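Pyruvate formate-lyase 2 (Archaeoglobus fulgidus, PDB 2F3O) is a glycyl radical enzyme of the pyruvate formate-lyase family whose substrate is unknown and which probably acts as a lyase. Local coordinates at residues A[622-634]-A[681-693]. Sequence-based numbering, arbitrary orientation.
Sequences GGKFAAGCYPMTT and SYENLPNGASLTI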
loop_
_atom_site.group_PDB
_atom_site.type_symbol
_atom_site.label_atom_id
_atom_site.label_comp_id
_atom_site.label_asym_id
_atom_site.label_seq_id
_atom_site.Cartn_x
_atom_site.Cartn_y
_atom_site.Cartn_z
ATOM N N GLY A 622 -10.057 8.782 -6.583
ATOM C CA GLY A 622 -8.734 8.744 -5.990
ATOM C C GLY A 622 -7.797 9.856 -6.370
ATOM O O GLY A 622 -6.618 9.805 -6.053
ATOM N N GLY A 623 -8.330 10.858 -7.062
ATOM C CA GLY A 623 -7.620 12.099 -7.360
ATOM C C GLY A 623 -8.280 13.246 -6.625
ATOM O O GLY A 623 -8.801 13.059 -5.533
ATOM N N LYS A 624 -8.270 14.430 -7.216
ATOM C CA LYS A 624 -8.801 15.615 -6.558
ATOM C C LYS A 624 -9.818 16.312 -7.423
ATOM O O LYS A 624 -9.968 15.993 -8.587
ATOM C CB LYS A 624 -7.671 16.578 -6.256
ATOM C CG LYS A 624 -6.895 16.221 -5.014
ATOM C CD LYS A 624 -5.994 17.358 -4.618
ATOM C CE LYS A 624 -6.155 17.608 -3.129
ATOM N NZ LYS A 624 -4.920 18.197 -2.513
ATOM N N PHE A 625 -10.531 17.273 -6.863
ATOM C CA PHE A 625 -11.481 18.043 -7.650
ATOM C C PHE A 625 -10.733 19.122 -8.399
ATOM O O PHE A 625 -9.640 19.508 -7.999
ATOM C CB PHE A 625 -12.555 18.654 -6.756
ATOM C CG PHE A 625 -13.769 17.769 -6.554
ATOM C CD1 PHE A 625 -13.717 16.679 -5.714
ATOM C CD2 PHE A 625 -14.964 18.055 -7.190
ATOM C CE1 PHE A 625 -14.832 15.882 -5.533
ATOM C CE2 PHE A 625 -16.077 17.266 -7.004
ATOM C CZ PHE A 625 -16.011 16.169 -6.197
ATOM N N ALA A 626 -11.317 19.589 -9.498
ATOM C CA ALA A 626 -10.662 20.556 -10.381
ATOM C C ALA A 626 -11.582 21.751 -10.634
ATOM O O ALA A 626 -12.716 21.556 -11.066
ATOM C CB ALA A 626 -10.309 19.885 -11.683
ATOM N N ALA A 627 -11.115 22.975 -10.364
ATOM C CA ALA A 627 -11.965 24.188 -10.498
ATOM C C ALA A 627 -12.037 24.721 -11.923
ATOM O O ALA A 627 -11.000 24.957 -12.565
ATOM C CB ALA A 627 -11.490 25.289 -9.565
ATOM N N GLY A 628 -13.258 24.917 -12.419
ATOM C CA GLY A 628 -13.461 25.550 -13.732
ATOM C C GLY A 628 -14.355 26.782 -13.678
ATOM O O GLY A 628 -15.057 27.004 -12.689
ATOM N N CYS A 629 -14.334 27.594 -14.734
ATOM C CA CYS A 629 -15.274 28.712 -14.821
ATOM C C CYS A 629 -15.905 28.897 -16.186
ATOM O O CYS A 629 -15.432 29.703 -16.990
ATOM C CB CYS A 629 -14.612 30.019 -14.413
ATOM S SG CYS A 629 -15.838 31.258 -13.989
ATOM N N TYR A 630 -16.981 28.172 -16.446
ATOM C CA TYR A 630 -17.664 28.316 -17.711
ATOM C C TYR A 630 -19.119 27.992 -17.476
ATOM O O TYR A 630 -19.420 27.197 -16.595
ATOM C CB TYR A 630 -17.022 27.449 -18.818
ATOM C CG TYR A 630 -17.113 25.964 -18.653
ATOM C CD1 TYR A 630 -18.227 25.253 -19.098
ATOM C CD2 TYR A 630 -16.068 25.264 -18.088
ATOM C CE1 TYR A 630 -18.308 23.895 -18.939
ATOM C CE2 TYR A 630 -16.121 23.907 -17.949
ATOM C CZ TYR A 630 -17.248 23.226 -18.355
ATOM O OH TYR A 630 -17.290 21.867 -18.199
ATOM N N PRO A 631 -20.028 28.624 -18.237
ATOM C CA PRO A 631 -21.418 28.536 -17.853
ATOM C C PRO A 631 -22.329 27.507 -18.498
ATOM O O PRO A 631 -23.357 27.205 -17.895
ATOM C CB PRO A 631 -21.939 29.914 -18.242
ATOM C CG PRO A 631 -21.141 30.281 -19.418
ATOM C CD PRO A 631 -19.848 29.538 -19.378
ATOM N N MET A 632 -21.985 26.987 -19.680
ATOM C CA MET A 632 -22.988 26.469 -20.646
ATOM C C MET A 632 -24.045 27.547 -20.838
ATOM O O MET A 632 -23.694 28.690 -21.084
ATOM C CB MET A 632 -23.614 25.119 -20.249
ATOM C CG MET A 632 -22.613 23.966 -20.118
ATOM S SD MET A 632 -21.413 23.827 -21.460
ATOM C CE MET A 632 -22.468 23.425 -22.853
ATOM N N THR A 633 -25.325 27.222 -20.706
ATOM C CA THR A 633 -26.292 28.312 -20.569
ATOM C C THR A 633 -26.937 28.299 -19.195
ATOM O O THR A 633 -28.045 28.794 -19.034
ATOM C CB THR A 633 -27.385 28.396 -21.703
ATOM O OG1 THR A 633 -28.312 27.316 -21.602
ATOM C CG2 THR A 633 -26.767 28.402 -23.087
ATOM N N THR A 634 -26.236 27.750 -18.201
ATOM C CA THR A 634 -26.771 27.712 -16.839
ATOM C C THR A 634 -26.695 29.066 -16.161
ATOM O O THR A 634 -27.318 29.259 -15.130
ATOM C CB THR A 634 -26.055 26.705 -15.901
ATOM O OG1 THR A 634 -24.757 27.207 -15.555
ATOM C CG2 THR A 634 -25.938 25.322 -16.526
ATOM N N SER A 681 -6.799 34.735 -11.497
ATOM C CA SER A 681 -5.715 33.788 -11.274
ATOM C C SER A 681 -5.961 32.444 -11.954
ATOM O O SER A 681 -6.515 31.523 -11.354
ATOM C CB SER A 681 -5.510 33.589 -9.778
ATOM O OG SER A 681 -5.077 34.797 -9.182
ATOM N N TYR A 682 -5.516 32.340 -13.205
ATOM C CA TYR A 682 -5.783 31.171 -14.048
ATOM C C TYR A 682 -4.999 29.960 -13.607
ATOM O O TYR A 682 -5.418 28.822 -13.829
ATOM C CB TYR A 682 -5.476 31.480 -15.507
ATOM C CG TYR A 682 -6.522 32.346 -16.104
ATOM C CD1 TYR A 682 -6.225 33.633 -16.538
ATOM C CD2 TYR A 682 -7.826 31.901 -16.201
ATOM C CE1 TYR A 682 -7.209 34.453 -17.078
ATOM C CE2 TYR A 682 -8.817 32.705 -16.730
ATOM C CZ TYR A 682 -8.507 33.982 -17.168
ATOM O OH TYR A 682 -9.500 34.770 -17.689
ATOM N N GLU A 683 -3.875 30.239 -12.959
ATOM C CA GLU A 683 -2.987 29.258 -12.362
ATOM C C GLU A 683 -3.701 28.358 -11.364
ATOM O O GLU A 683 -3.245 27.260 -11.110
ATOM C CB GLU A 683 -1.784 29.967 -11.701
ATOM C CG GLU A 683 -2.125 30.986 -10.561
ATOM C CD GLU A 683 -2.355 32.447 -11.039
ATOM O OE1 GLU A 683 -2.251 33.378 -10.197
ATOM O OE2 GLU A 683 -2.657 32.677 -12.241
ATOM N N ASN A 684 -4.830 28.815 -10.829
ATOM C CA ASN A 684 -5.673 27.997 -9.958
ATOM C C ASN A 684 -6.948 27.471 -10.579
ATOM O O ASN A 684 -7.833 27.030 -9.856
ATOM C CB ASN A 684 -6.094 28.797 -8.751
ATOM C CG ASN A 684 -4.948 29.189 -7.917
ATOM O OD1 ASN A 684 -4.694 30.369 -7.714
ATOM N ND2 ASN A 684 -4.213 28.201 -7.437
ATOM N N LEU A 685 -7.057 27.505 -11.901
ATOM C CA LEU A 685 -8.307 27.130 -12.549
ATOM C C LEU A 685 -8.129 25.971 -13.532
ATOM O O LEU A 685 -8.328 26.158 -14.721
ATOM C CB LEU A 685 -8.857 28.350 -13.277
ATOM C CG LEU A 685 -10.339 28.478 -13.610
ATOM C CD1 LEU A 685 -11.216 28.374 -12.387
ATOM C CD2 LEU A 685 -10.556 29.805 -14.280
ATOM N N PRO A 686 -7.789 24.753 -13.046
ATOM C CA PRO A 686 -7.315 23.770 -14.026
ATOM C C PRO A 686 -8.382 23.035 -14.837
ATOM O O PRO A 686 -8.032 22.143 -15.586
ATOM C CB PRO A 686 -6.564 22.766 -13.156
ATOM C CG PRO A 686 -7.324 22.783 -11.877
ATOM C CD PRO A 686 -7.799 24.188 -11.679
ATOM N N ASN A 687 -9.654 23.375 -14.700
ATOM C CA ASN A 687 -10.659 22.759 -15.555
ATOM C C ASN A 687 -11.130 23.693 -16.682
ATOM O O ASN A 687 -12.094 23.408 -17.365
ATOM C CB ASN A 687 -11.839 22.265 -14.721
ATOM C CG ASN A 687 -12.718 21.269 -15.466
ATOM O OD1 ASN A 687 -12.314 20.149 -15.765
ATOM N ND2 ASN A 687 -13.930 21.678 -15.757
ATOM N N GLY A 688 -10.433 24.811 -16.870
ATOM C CA GLY A 688 -10.706 25.743 -17.974
ATOM C C GLY A 688 -11.533 26.973 -17.636
ATOM O O GLY A 688 -12.200 27.021 -16.603
ATOM N N ALA A 689 -11.491 27.967 -18.517
ATOM C CA ALA A 689 -12.302 29.177 -18.354
ATOM C C ALA A 689 -12.896 29.567 -19.682
ATOM O O ALA A 689 -12.290 29.336 -20.714
ATOM C CB ALA A 689 -11.481 30.314 -17.822
ATOM N N SER A 690 -14.085 30.151 -19.662
ATOM C CA SER A 690 -14.698 30.616 -20.898
ATOM C C SER A 690 -14.795 32.135 -20.977
ATOM O O SER A 690 -15.545 32.756 -20.218
ATOM C CB SER A 690 -16.082 30.016 -21.069
ATOM O OG SER A 690 -16.824 30.729 -22.034
ATOM N N LEU A 691 -14.032 32.714 -21.898
ATOM C CA LEU A 691 -14.152 34.125 -22.241
ATOM C C LEU A 691 -14.673 34.282 -23.675
ATOM O O LEU A 691 -14.007 33.860 -24.629
ATOM C CB LEU A 691 -12.811 34.835 -22.085
ATOM C CG LEU A 691 -12.755 36.284 -22.550
ATOM C CD1 LEU A 691 -13.709 37.131 -21.724
ATOM C CD2 LEU A 691 -11.330 36.810 -22.482
ATOM N N THR A 692 -15.853 34.889 -23.821
ATOM C CA THR A 692 -16.431 35.142 -25.143
ATOM C C THR A 692 -16.439 36.619 -25.482
ATOM O O THR A 692 -16.988 37.421 -24.729
ATOM C CB THR A 692 -17.870 34.714 -25.182
ATOM O OG1 THR A 692 -17.997 33.469 -24.499
ATOM C CG2 THR A 692 -18.343 34.584 -26.613
ATOM N N ILE A 693 -15.856 36.979 -26.619
ATOM C CA ILE A 693 -15.833 38.377 -27.056
ATOM C C ILE A 693 -16.711 38.606 -28.294
ATOM O O ILE A 693 -16.427 38.091 -29.371
ATOM C CB ILE A 693 -14.377 38.859 -27.275
ATOM C CG1 ILE A 693 -13.686 39.022 -25.926
ATOM C CG2 ILE A 693 -14.331 40.182 -28.025
ATOM C CD1 ILE A 693 -14.507 39.838 -24.958
#
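Cys629 and Ala689 pair their backbones in a single parallel beta bridge. The Cys629 N-H donates to Gly688 O (N to O 2.9 Å, 169° at the hydrogen), and Cys629 O takes the N-H of Ser690 (O to N 3.0 Å). A third backbone bond precedes the bridge: Asn687 N, inside the type I turn from Leu685 to Gly688, donates to Ala627 O at 3.0 Å, coming from above the carbonyl plane. Pro686, with no N-H to offer, lies against the same oxygen, its CD 3.4 Å from Ala627 O, and CD1 of Leu685 is equally near it. The other Leu685 methyl, CD2, meets Cys629 CB, while Ala627 CB touches CD1; Cys611 of helix 597-615 touches Leu685. The side-chain amide of Asn615 serves both segments, accepting from Ala627 N through OD1 and donating to Asn684 O through ND2.

In Asn687, CG anti to the backbone N (chi1 -163°) brings ND2 to the edge of the Tyr630 ring, near its plane and 3.8 Å from CE2, with amide and ring planes 28° apart. The two polar ends do not bond each other: both Asn687 ND2 and Tyr630 OH are hydrogen-bonded to Ser439 O in strand 435-445. Further along, Tyr630 CB packs on Ser690 CB at 3.5 Å, and Ser690 OG is hydrogen-bonded to Ala751 O, next to Gly752, the predicted radical site, unmodified here.

The loop before strand 692-696 thereby bonds Ala627 O and the N and O of Cys629, joining the pyruvate formate lyase-like region to the glycine radical region. Asn687 ND2, Tyr630 OH and Ser690 OG all end on main-chain carbonyls, tying the Ser439 strand and the predicted radical loop into one buried network.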